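Long-range contacts in FMN-dependent NADH:quinone oxidoreductase 1 (Bacillus anthracis, PDB 4M0C), which probably reduces quinones with NADH and cleaves the azo bond of aromatic azo compounds to amines, using a bound FMN as cofactor: residues 9-14 with 46-51; 27-32 with 204-209; 100-105 with 144-149. All coordinates share one frame; numbering follows the deposited sequence.

Contact 1 (9-14 with 46-51); sequences IINAHP and QINLYD. With FMN (flavin mononucleotide), chain C.
Pro14 lies over one face of the Tyr50 ring just beyond the ends of two neighbouring parallel strands, which belong to the beta-alpha-beta unit (strand 5-11, helix 22-37, strand 42-48) of this flavodoxin-like fold. Its CA is 3.8 Å from the Tyr50 ring centroid, a CH-pi contact offset toward the rim. The compact proline ring runs beside the phenol, CG of Pro14 being 3.9 Å from CZ of Tyr50. Behind this packing the backbones pair in parallel: Ile47 N donates to Ile9 O, Asn11 N to Ile47 O, and Leu49 N to Asn11 O. Apolar Ile10 and Ile47 share one face of the sheet, where helix 111-120 packs; Leu49 CD1 reaches Ala12 CB at 3.9 Å, and Tyr116 of that helix touches both Ile10 and Leu49. The other face carries Ile9 and three amides, with Phe27 of helix 22-37 covering Ile9 and Gln46. Asn48 OD1 accepts twice: Gln46 NE2 comes in the carbonyl plane on a lone pair at 2.8 Å, whereas Asn11 ND2 arrives from above that plane at 3.1 Å and also donates to Val16 O. Asn11 chi1 is trans (-180°), which turns OD1 to accept from His13 N, closing an Asx turn; a short amide suits this place because it can donate across the strands and accept from the loop that follows. A water donates to Asn11 O and His13 O and accepts from Tyr50 N. Past the turn, with ND1 paired to Lys15 N, His13 donates from NE2 to O3P of FMN, 2.6 Å away at 170°.

Contact 2 (27-32 with 204-209); sequences FKHFLE and KEVEEA. With ZN (zinc ion), chain D.
His29 and Glu207 meet where helix 22-37 packs beside helix 195-214 on one side of the parallel sheet of the flavodoxin-like fold. Their short segments run in the same general direction, crossing at -34° with axes 8.6 Å apart, close enough for small and branched side chains to fill the seam. A chi1 of -174° directs the His29 ring toward the other helix, where it uses both nitrogens. ND1 binds the zinc ion at 2.1 Å, and NE2 donates to Glu207 OE2, a very short hydrogen bond whose modelled 2.5 Å length is best taken with caution. An imidazole suits this bridging role: the metal occupies one nitrogen while the other keeps its hydrogen for the carboxylate. Glu207 starts out beside the interface, but its chain, extended beyond CG, carries the carboxylate to the edge of the imidazole, the two planes 47° apart. One helical turn after His29, Glu32 supplies OE2 to the same zinc at 2.2 Å. His29 and Glu32 also border a neighbouring molecule in the crystal, so the metal may owe its place partly to crystal packing. Deeper in, toward the sheet, Phe30 crosses Val206, their CB atoms 3.7 Å apart; Ile147 touches Val206 from the sheet, and Leu145 touches Phe30. Compact Val206 holds CG2 between its own backbone N and carbonyl carbon, facing the backbone of Phe30, and Ala209, with only a methyl, admits the aromatic ring one turn farther on. The Phe30 ring comes edge-on, its CD1 3.6 Å from Val206 O.

Contact 3 (100-105 with 144-149); sequences IVLPLH and MLVIQA. With FMN (flavin mononucleotide), chain C.
Just past where Leu104 meets Ala149, the imidazole of His105 lies between two groups: CG of Pro103 is 3.5 Å above one face, and the flavin methyl C7M lies over the opposite face, both offset toward the rim. Flavin C7 and C8 approach His105 CD2 at 3.6 Å, and His105 CA comes to 3.4 Å from FMN N5. The site lies at the C-terminal ends of strands 97-103 and 143-150, central parallel strands of the flavodoxin-like sheet and the usual cofactor site in this fold. Leu104 N donates to Ala149 O, and Leu104 CD2 lies 3.7 Å from FMN N3, brought there by a trans chi1 (-179°) together with chi2. Ala149, small enough to sit beside the phosphoribityl chain, brings CB to 3.4 Å from FMN O5'. Ile147 N donates to Ile100 O and Leu102 N to Ile147 O in parallel pairing. Branched residues suit this buried sheet: Leu102 CD2 packs on Val146 CG1 at 3.6 Å, and Ile100 CD1 meets the selenium of selenomethionine Met144. Buried Gln148 has its amide satisfied by Ser166 and Glu164. His105 O accepts from Lys114 of the second subunit, consistent with the flavin lying beside the dimer interface. This contact's hydrogen bond to FMN comes from the main chain, Leu104 O accepting from ribityl O2' at 2.7 Å, while side chains of Ser21, Ser23, Tyr154 and His13 supply others.

All three contacts belong to one flavodoxin-like fold, whose parallel sheet runs in the order 42-48, 5-11, 97-103, 143-150, 181-188. Contacts 1 and 3, centres about 11 Å apart, are side by side in that sheet, since strands 5-11 and 97-103 are neighbours. Contact 2 sits on one side of the sheet, about 17 Å from contact 1 and 13 Å from contact 3 between centres. Its Phe27 packs on Ile9, Val101 and Ile147, bridging both strand pairs. Along the chain contact 1 precedes contact 3, contact 2 encloses contact 3, and contacts 1 and 2 interleave, so sequence-distant elements form one core; contacts 1 and 3 border FMN, and contact 2 packs helices over the sheet.

Contact 1 (9-14 with 46-51)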
loop_
_atom_site.group_PDB
_atom_site.type_symbol
_atom_site.label_atom_id
_atom_site.label_comp_id
_atom_site.label_asym_id
_atom_site.label_seq_id
_atom_site.Cartn_x
_atom_site.Cartn_y
_atom_site.Cartn_z
ATOM N N ILE A 9 17.415 6.345 7.470
ATOM C CA ILE A 9 16.358 7.201 6.963
ATOM C C ILE A 9 15.684 6.511 5.778
ATOM O O ILE A 9 16.324 6.155 4.791
ATOM C CB ILE A 9 16.917 8.573 6.559
ATOM C CG1 ILE A 9 17.574 9.254 7.788
ATOM C CG2 ILE A 9 15.817 9.455 6.003
ATOM C CD1 ILE A 9 18.553 10.336 7.404
ATOM N N ILE A 10 14.385 6.287 5.899
ATOM C CA ILE A 10 13.633 5.629 4.853
ATOM C C ILE A 10 12.765 6.711 4.208
ATOM O O ILE A 10 11.690 7.058 4.705
ATOM C CB ILE A 10 12.781 4.488 5.437
ATOM C CG1 ILE A 10 13.682 3.415 6.063
ATOM C CG2 ILE A 10 11.851 3.898 4.389
ATOM C CD1 ILE A 10 12.985 2.594 7.160
ATOM N N ASN A 11 13.258 7.256 3.102
ATOM C CA ASN A 11 12.586 8.357 2.436
ATOM C C ASN A 11 11.578 7.841 1.412
ATOM O O ASN A 11 11.951 7.418 0.309
ATOM C CB ASN A 11 13.639 9.267 1.777
ATOM C CG ASN A 11 13.029 10.451 1.057
ATOM O OD1 ASN A 11 11.806 10.641 1.069
ATOM N ND2 ASN A 11 13.880 11.258 0.417
ATOM N N ALA A 12 10.298 7.899 1.763
ATOM C CA ALA A 12 9.238 7.397 0.879
ATOM C C ALA A 12 8.559 8.501 0.066
ATOM O O ALA A 12 7.400 8.349 -0.352
ATOM C CB ALA A 12 8.193 6.627 1.678
ATOM N N HIS A 13 9.258 9.610 -0.171
ATOM C CA HIS A 13 8.642 10.684 -0.941
ATOM C C HIS A 13 9.084 10.619 -2.395
ATOM O O HIS A 13 10.290 10.580 -2.682
ATOM C CB HIS A 13 8.953 12.066 -0.364
ATOM C CG HIS A 13 8.009 13.132 -0.831
ATOM N ND1 HIS A 13 7.943 13.547 -2.147
ATOM C CD2 HIS A 13 7.077 13.855 -0.163
ATOM C CE1 HIS A 13 7.018 14.484 -2.268
ATOM N NE2 HIS A 13 6.485 14.698 -1.076
ATOM N N PRO A 14 8.103 10.604 -3.315
ATOM C CA PRO A 14 8.359 10.512 -4.760
ATOM C C PRO A 14 9.298 11.602 -5.280
ATOM O O PRO A 14 10.053 11.344 -6.222
ATOM C CB PRO A 14 6.966 10.675 -5.370
ATOM C CG PRO A 14 6.051 10.108 -4.341
ATOM C CD PRO A 14 6.662 10.524 -3.006
ATOM N N GLN A 46 20.726 6.392 4.388
ATOM C CA GLN A 46 19.446 6.809 3.824
ATOM C C GLN A 46 19.124 5.982 2.597
ATOM O O GLN A 46 19.998 5.734 1.765
ATOM C CB GLN A 46 19.468 8.313 3.487
ATOM C CG GLN A 46 18.216 8.815 2.738
ATOM C CD GLN A 46 18.037 10.330 2.855
ATOM O OE1 GLN A 46 18.591 10.956 3.765
ATOM N NE2 GLN A 46 17.260 10.926 1.929
ATOM N N ILE A 47 17.883 5.514 2.499
ATOM C CA ILE A 47 17.433 4.884 1.270
ATOM C C ILE A 47 16.270 5.689 0.697
ATOM O O ILE A 47 15.270 5.951 1.383
ATOM C CB ILE A 47 17.059 3.382 1.461
ATOM C CG1 ILE A 47 16.785 2.693 0.115
ATOM C CG2 ILE A 47 15.866 3.203 2.411
ATOM C CD1 ILE A 47 16.339 1.205 0.294
ATOM N N ASN A 48 16.417 6.105 -0.558
ATOM C CA ASN A 48 15.369 6.866 -1.220
ATOM C C ASN A 48 14.482 5.929 -2.029
ATOM O O ASN A 48 14.871 5.490 -3.111
ATOM C CB ASN A 48 15.992 7.944 -2.115
ATOM C CG ASN A 48 16.771 8.979 -1.318
ATOM O OD1 ASN A 48 16.314 9.437 -0.270
ATOM N ND2 ASN A 48 17.970 9.327 -1.796
ATOM N N LEU A 49 13.290 5.640 -1.513
ATOM C CA LEU A 49 12.430 4.615 -2.108
ATOM C C LEU A 49 12.030 4.899 -3.569
ATOM O O LEU A 49 11.698 3.964 -4.315
ATOM C CB LEU A 49 11.196 4.377 -1.242
ATOM C CG LEU A 49 11.404 3.870 0.188
ATOM C CD1 LEU A 49 10.090 3.366 0.743
ATOM C CD2 LEU A 49 12.492 2.778 0.256
ATOM N N TYR A 50 12.081 6.168 -3.980
ATOM C CA TYR A 50 11.722 6.533 -5.352
ATOM C C TYR A 50 12.942 6.859 -6.201
ATOM O O TYR A 50 12.809 7.368 -7.310
ATOM C CB TYR A 50 10.700 7.687 -5.383
ATOM C CG TYR A 50 9.324 7.208 -4.985
ATOM C CD1 TYR A 50 8.398 6.807 -5.947
ATOM C CD2 TYR A 50 8.966 7.119 -3.651
ATOM C CE1 TYR A 50 7.137 6.339 -5.574
ATOM C CE2 TYR A 50 7.718 6.644 -3.269
ATOM C CZ TYR A 50 6.814 6.256 -4.228
ATOM O OH TYR A 50 5.581 5.777 -3.841
ATOM N N ASP A 51 14.126 6.559 -5.683
ATOM C CA ASP A 51 15.343 6.755 -6.468
ATOM C C ASP A 51 16.253 5.517 -6.496
ATOM O O ASP A 51 16.876 5.228 -7.513
ATOM C CB ASP A 51 16.120 7.973 -5.967
ATOM C CG ASP A 51 17.258 8.354 -6.894
ATOM O OD1 ASP A 51 17.086 8.254 -8.134
ATOM O OD2 ASP A 51 18.330 8.752 -6.385
HETATM N N1 FMN C . -4.132 14.612 1.928
HETATM C C2 FMN C . -4.860 13.953 2.900
HETATM O O2 FMN C . -5.013 14.491 4.005
HETATM N N3 FMN C . -5.412 12.699 2.639
HETATM C C4 FMN C . -5.227 12.105 1.402
HETATM O O4 FMN C . -5.704 10.990 1.170
HETATM C C4A FMN C . -4.497 12.776 0.417
HETATM N N5 FMN C . -4.308 12.215 -0.835
HETATM C C5A FMN C . -3.570 12.890 -1.796
HETATM C C6 FMN C . -3.366 12.318 -3.050
HETATM C C7 FMN C . -2.624 12.994 -4.015
HETATM C C7M FMN C . -2.422 12.352 -5.362
HETATM C C8 FMN C . -2.074 14.244 -3.740
HETATM C C8M FMN C . -1.277 14.969 -4.791
HETATM C C9 FMN C . -2.280 14.821 -2.488
HETATM C C9A FMN C . -3.021 14.141 -1.511
HETATM N N10 FMN C . -3.229 14.704 -0.261
HETATM C C10 FMN C . -3.955 14.029 0.691
HETATM C "C1'" FMN C . -2.649 16.044 0.096
HETATM C "C2'" FMN C . -1.190 15.860 0.528
HETATM O "O2'" FMN C . -1.069 14.945 1.609
HETATM C "C3'" FMN C . -0.634 17.207 0.948
HETATM O "O3'" FMN C . -0.534 18.014 -0.207
HETATM C "C4'" FMN C . 0.733 17.055 1.591
HETATM O "O4'" FMN C . 1.183 18.327 2.014
HETATM C "C5'" FMN C . 1.757 16.490 0.612
HETATM O "O5'" FMN C . 2.992 16.365 1.287
HETATM P P FMN C . 4.346 16.917 0.618
HETATM O O1P FMN C . 4.216 18.414 0.562
HETATM O O2P FMN C . 5.536 16.520 1.479
HETATM O O3P FMN C . 4.471 16.355 -0.779
HETATM O O HOH W 1 12.040 8.612 -2.195
#

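Contact 2 (27-32 with 204-209)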
loop_
_atom_site.group_PDB
_atom_site.type_symbol
_atom_site.label_atom_id
_atom_site.label_comp_id
_atom_site.label_asym_id
_atom_site.label_seq_id
_atom_site.Cartn_x
_atom_site.Cartn_y
_atom_site.Cartn_z
ATOM N N PHE A 27 11.608 16.989 7.303
ATOM C CA PHE A 27 12.698 16.040 7.459
ATOM C C PHE A 27 14.073 16.728 7.445
ATOM O O PHE A 27 14.953 16.416 8.258
ATOM C CB PHE A 27 12.643 14.969 6.368
ATOM C CG PHE A 27 13.940 14.253 6.185
ATOM C CD1 PHE A 27 14.435 13.435 7.185
ATOM C CD2 PHE A 27 14.683 14.426 5.030
ATOM C CE1 PHE A 27 15.648 12.783 7.025
ATOM C CE2 PHE A 27 15.900 13.781 4.864
ATOM C CZ PHE A 27 16.382 12.960 5.862
ATOM N N LYS A 28 14.278 17.655 6.518
ATOM C CA LYS A 28 15.583 18.298 6.427
ATOM C C LYS A 28 15.869 19.112 7.682
ATOM O O LYS A 28 17.005 19.177 8.139
ATOM C CB LYS A 28 15.690 19.156 5.167
ATOM C CG LYS A 28 15.862 18.312 3.903
ATOM C CD LYS A 28 16.251 19.177 2.708
ATOM C CE LYS A 28 16.545 18.314 1.479
ATOM N NZ LYS A 28 16.763 19.125 0.241
ATOM N N HIS A 29 14.830 19.711 8.254
ATOM C CA HIS A 29 15.002 20.430 9.509
ATOM C C HIS A 29 15.299 19.417 10.630
ATOM O O HIS A 29 16.159 19.665 11.472
ATOM C CB HIS A 29 13.773 21.284 9.831
ATOM C CG HIS A 29 13.940 22.159 11.035
ATOM N ND1 HIS A 29 14.783 23.249 11.054
ATOM C CD2 HIS A 29 13.360 22.109 12.260
ATOM C CE1 HIS A 29 14.722 23.832 12.240
ATOM N NE2 HIS A 29 13.865 23.160 12.989
ATOM N N PHE A 30 14.609 18.278 10.631
ATOM C CA PHE A 30 14.953 17.206 11.585
ATOM C C PHE A 30 16.436 16.835 11.489
ATOM O O PHE A 30 17.156 16.786 12.501
ATOM C CB PHE A 30 14.127 15.934 11.360
ATOM C CG PHE A 30 14.684 14.723 12.094
ATOM C CD1 PHE A 30 14.409 14.524 13.452
ATOM C CD2 PHE A 30 15.496 13.797 11.436
ATOM C CE1 PHE A 30 14.931 13.423 14.134
ATOM C CE2 PHE A 30 16.028 12.702 12.118
ATOM C CZ PHE A 30 15.740 12.517 13.474
ATOM N N LEU A 31 16.876 16.567 10.260
ATOM C CA LEU A 31 18.244 16.132 9.991
ATOM C C LEU A 31 19.277 17.146 10.462
ATOM O O LEU A 31 20.322 16.773 11.024
ATOM C CB LEU A 31 18.426 15.842 8.497
ATOM C CG LEU A 31 19.584 14.905 8.149
ATOM C CD1 LEU A 31 19.592 13.708 9.087
ATOM C CD2 LEU A 31 19.470 14.438 6.709
ATOM N N GLU A 32 18.984 18.426 10.241
ATOM C CA GLU A 32 19.844 19.508 10.719
ATOM C C GLU A 32 20.072 19.416 12.229
ATOM O O GLU A 32 21.211 19.416 12.688
ATOM C CB GLU A 32 19.216 20.874 10.434
ATOM C CG GLU A 32 19.090 21.284 8.983
ATOM C CD GLU A 32 18.287 22.577 8.836
ATOM O OE1 GLU A 32 18.269 23.161 7.731
ATOM O OE2 GLU A 32 17.671 23.006 9.838
ATOM N N LYS A 204 9.040 22.487 15.193
ATOM C CA LYS A 204 9.126 22.388 16.640
ATOM C C LYS A 204 9.114 20.904 17.065
ATOM O O LYS A 204 10.003 20.442 17.790
ATOM C CB LYS A 204 7.981 23.179 17.277
ATOM C CG LYS A 204 8.041 23.324 18.789
ATOM C CD LYS A 204 6.838 24.128 19.300
ATOM C CE LYS A 204 5.516 23.428 18.984
ATOM N NZ LYS A 204 4.336 24.238 19.428
ATOM N N GLU A 205 8.141 20.144 16.577
ATOM C CA GLU A 205 8.069 18.725 16.917
ATOM C C GLU A 205 9.311 17.908 16.508
ATOM O O GLU A 205 9.851 17.181 17.337
ATOM C CB GLU A 205 6.771 18.093 16.385
ATOM C CG GLU A 205 5.506 18.548 17.143
ATOM C CD GLU A 205 4.211 18.028 16.516
ATOM O OE1 GLU A 205 3.213 18.783 16.503
ATOM O OE2 GLU A 205 4.179 16.866 16.048
ATOM N N VAL A 206 9.790 18.011 15.267
ATOM C CA VAL A 206 10.995 17.228 14.919
ATOM C C VAL A 206 12.267 17.718 15.629
ATOM O O VAL A 206 13.231 16.959 15.762
ATOM C CB VAL A 206 11.255 17.114 13.388
ATOM C CG1 VAL A 206 10.119 16.403 12.708
ATOM C CG2 VAL A 206 11.509 18.515 12.755
ATOM N N GLU A 207 12.280 18.975 16.081
ATOM C CA GLU A 207 13.386 19.462 16.909
ATOM C C GLU A 207 13.411 18.710 18.224
ATOM O O GLU A 207 14.487 18.367 18.732
ATOM C CB GLU A 207 13.257 20.964 17.205
ATOM C CG GLU A 207 13.699 21.833 16.052
ATOM C CD GLU A 207 13.299 23.277 16.221
ATOM O OE1 GLU A 207 12.725 23.639 17.275
ATOM O OE2 GLU A 207 13.570 24.057 15.287
ATOM N N GLU A 208 12.222 18.483 18.786
ATOM C CA GLU A 208 12.101 17.748 20.047
ATOM C C GLU A 208 12.488 16.297 19.807
ATOM O O GLU A 208 13.191 15.693 20.607
ATOM C CB GLU A 208 10.675 17.843 20.613
ATOM C CG GLU A 208 10.200 19.281 20.884
ATOM C CD GLU A 208 8.806 19.346 21.500
ATOM O OE1 GLU A 208 8.264 20.468 21.621
ATOM O OE2 GLU A 208 8.254 18.283 21.870
ATOM N N ALA A 209 12.034 15.748 18.688
ATOM C CA ALA A 209 12.347 14.367 18.336
ATOM C C ALA A 209 13.858 14.180 18.174
ATOM O O ALA A 209 14.432 13.234 18.710
ATOM C CB ALA A 209 11.616 13.983 17.078
HETATM ZN ZN ZN D . 15.773 24.113 9.458
#

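Contact 3 (100-105 with 144-149)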
loop_
_atom_site.group_PDB
_atom_site.type_symbol
_atom_site.label_atom_id
_atom_site.label_comp_id
_atom_site.label_asym_id
_atom_site.label_seq_id
_atom_site.Cartn_x
_atom_site.Cartn_y
_atom_site.Cartn_z
ATOM N N ILE A 100 11.068 7.477 8.928
ATOM C CA ILE A 100 10.293 7.331 7.699
ATOM C C ILE A 100 9.647 8.668 7.313
ATOM O O ILE A 100 8.984 9.320 8.136
ATOM C CB ILE A 100 9.205 6.230 7.848
ATOM C CG1 ILE A 100 9.860 4.872 8.135
ATOM C CG2 ILE A 100 8.340 6.140 6.589
ATOM C CD1 ILE A 100 8.850 3.741 8.372
ATOM N N VAL A 101 9.854 9.079 6.061
ATOM C CA VAL A 101 9.315 10.333 5.559
ATOM C C VAL A 101 8.322 10.010 4.451
ATOM O O VAL A 101 8.656 9.298 3.504
ATOM C CB VAL A 101 10.424 11.240 4.985
ATOM C CG1 VAL A 101 9.838 12.612 4.593
ATOM C CG2 VAL A 101 11.556 11.429 6.008
ATOM N N LEU A 102 7.097 10.515 4.561
ATOM C CA LEU A 102 6.105 10.256 3.521
ATOM C C LEU A 102 5.087 11.380 3.399
ATOM O O LEU A 102 4.749 12.031 4.387
ATOM C CB LEU A 102 5.374 8.934 3.784
ATOM C CG LEU A 102 4.352 8.879 4.928
ATOM C CD1 LEU A 102 3.403 7.704 4.747
ATOM C CD2 LEU A 102 5.054 8.746 6.260
ATOM N N PRO A 103 4.598 11.612 2.173
ATOM C CA PRO A 103 3.393 12.425 1.984
ATOM C C PRO A 103 2.194 11.492 2.141
ATOM O O PRO A 103 2.338 10.284 1.932
ATOM C CB PRO A 103 3.516 12.877 0.528
ATOM C CG PRO A 103 4.216 11.728 -0.146
ATOM C CD PRO A 103 5.139 11.107 0.894
ATOM N N LEU A 104 1.034 12.007 2.523
ATOM C CA LEU A 104 -0.123 11.128 2.580
ATOM C C LEU A 104 -0.860 11.248 1.269
ATOM O O LEU A 104 -1.419 12.305 0.952
ATOM C CB LEU A 104 -1.055 11.464 3.754
ATOM C CG LEU A 104 -2.266 10.512 3.830
ATOM C CD1 LEU A 104 -1.829 9.034 3.953
ATOM C CD2 LEU A 104 -3.207 10.892 4.970
ATOM N N HIS A 105 -0.851 10.166 0.495
ATOM C CA HIS A 105 -1.580 10.119 -0.762
ATOM C C HIS A 105 -2.654 9.023 -0.687
ATOM O O HIS A 105 -2.327 7.839 -0.607
ATOM C CB HIS A 105 -0.625 9.815 -1.921
ATOM C CG HIS A 105 0.337 10.923 -2.226
ATOM N ND1 HIS A 105 1.514 10.711 -2.915
ATOM C CD2 HIS A 105 0.286 12.256 -1.969
ATOM C CE1 HIS A 105 2.155 11.861 -3.049
ATOM N NE2 HIS A 105 1.431 12.815 -2.491
HETATM N N MSE A 144 11.539 4.481 16.215
HETATM C CA MSE A 144 11.107 4.982 14.924
HETATM C C MSE A 144 10.428 6.328 15.057
HETATM O O MSE A 144 9.680 6.586 16.017
HETATM C CB MSE A 144 10.145 4.015 14.273
HETATM C CG MSE A 144 9.709 4.497 12.884
HETATM SE SE MSE A 144 8.732 3.067 12.203
HETATM C CE MSE A 144 10.270 1.942 11.740
ATOM N N LEU A 145 10.723 7.185 14.091
ATOM C CA LEU A 145 10.068 8.463 13.939
ATOM C C LEU A 145 9.451 8.488 12.534
ATOM O O LEU A 145 10.138 8.240 11.515
ATOM C CB LEU A 145 11.087 9.582 14.107
ATOM C CG LEU A 145 10.617 10.959 13.622
ATOM C CD1 LEU A 145 9.549 11.488 14.587
ATOM C CD2 LEU A 145 11.804 11.905 13.559
ATOM N N VAL A 146 8.143 8.727 12.466
ATOM C CA VAL A 146 7.497 8.865 11.163
ATOM C C VAL A 146 7.184 10.352 10.935
ATOM O O VAL A 146 6.615 11.012 11.805
ATOM C CB VAL A 146 6.215 8.003 11.078
ATOM C CG1 VAL A 146 5.446 8.306 9.785
ATOM C CG2 VAL A 146 6.566 6.492 11.180
ATOM N N ILE A 147 7.594 10.888 9.790
ATOM C CA ILE A 147 7.247 12.261 9.423
ATOM C C ILE A 147 6.289 12.205 8.238
ATOM O O ILE A 147 6.664 11.767 7.144
ATOM C CB ILE A 147 8.480 13.076 9.033
ATOM C CG1 ILE A 147 9.417 13.220 10.244
ATOM C CG2 ILE A 147 8.073 14.480 8.472
ATOM C CD1 ILE A 147 10.782 13.832 9.873
ATOM N N GLN A 148 5.046 12.623 8.467
ATOM C CA GLN A 148 4.000 12.524 7.449
ATOM C C GLN A 148 3.336 13.873 7.236
ATOM O O GLN A 148 2.841 14.479 8.188
ATOM C CB GLN A 148 2.931 11.520 7.895
ATOM C CG GLN A 148 1.697 11.458 6.978
ATOM C CD GLN A 148 0.583 10.599 7.566
ATOM O OE1 GLN A 148 0.587 9.381 7.411
ATOM N NE2 GLN A 148 -0.375 11.235 8.245
ATOM N N ALA A 149 3.306 14.337 5.988
ATOM C CA ALA A 149 2.566 15.547 5.656
ATOM C C ALA A 149 1.234 15.118 5.059
ATOM O O ALA A 149 1.163 14.119 4.341
ATOM C CB ALA A 149 3.337 16.407 4.672
HETATM N N1 FMN C . -4.132 14.612 1.928
HETATM C C2 FMN C . -4.860 13.953 2.900
HETATM O O2 FMN C . -5.013 14.491 4.005
HETATM N N3 FMN C . -5.412 12.699 2.639
HETATM C C4 FMN C . -5.227 12.105 1.402
HETATM O O4 FMN C . -5.704 10.990 1.170
HETATM C C4A FMN C . -4.497 12.776 0.417
HETATM N N5 FMN C . -4.308 12.215 -0.835
HETATM C C5A FMN C . -3.570 12.890 -1.796
HETATM C C6 FMN C . -3.366 12.318 -3.050
HETATM C C7 FMN C . -2.624 12.994 -4.015
HETATM C C7M FMN C . -2.422 12.352 -5.362
HETATM C C8 FMN C . -2.074 14.244 -3.740
HETATM C C8M FMN C . -1.277 14.969 -4.791
HETATM C C9 FMN C . -2.280 14.821 -2.488
HETATM C C9A FMN C . -3.021 14.141 -1.511
HETATM N N10 FMN C . -3.229 14.704 -0.261
HETATM C C10 FMN C . -3.955 14.029 0.691
HETATM C "C1'" FMN C . -2.649 16.044 0.096
HETATM C "C2'" FMN C . -1.190 15.860 0.528
HETATM O "O2'" FMN C . -1.069 14.945 1.609
HETATM C "C3'" FMN C . -0.634 17.207 0.948
HETATM O "O3'" FMN C . -0.534 18.014 -0.207
HETATM C "C4'" FMN C . 0.733 17.055 1.591
HETATM O "O4'" FMN C . 1.183 18.327 2.014
HETATM C "C5'" FMN C . 1.757 16.490 0.612
HETATM O "O5'" FMN C . 2.992 16.365 1.287
HETATM P P FMN C . 4.346 16.917 0.618
HETATM O O1P FMN C . 4.216 18.414 0.562
HETATM O O2P FMN C . 5.536 16.520 1.479
HETATM O O3P FMN C . 4.471 16.355 -0.779
#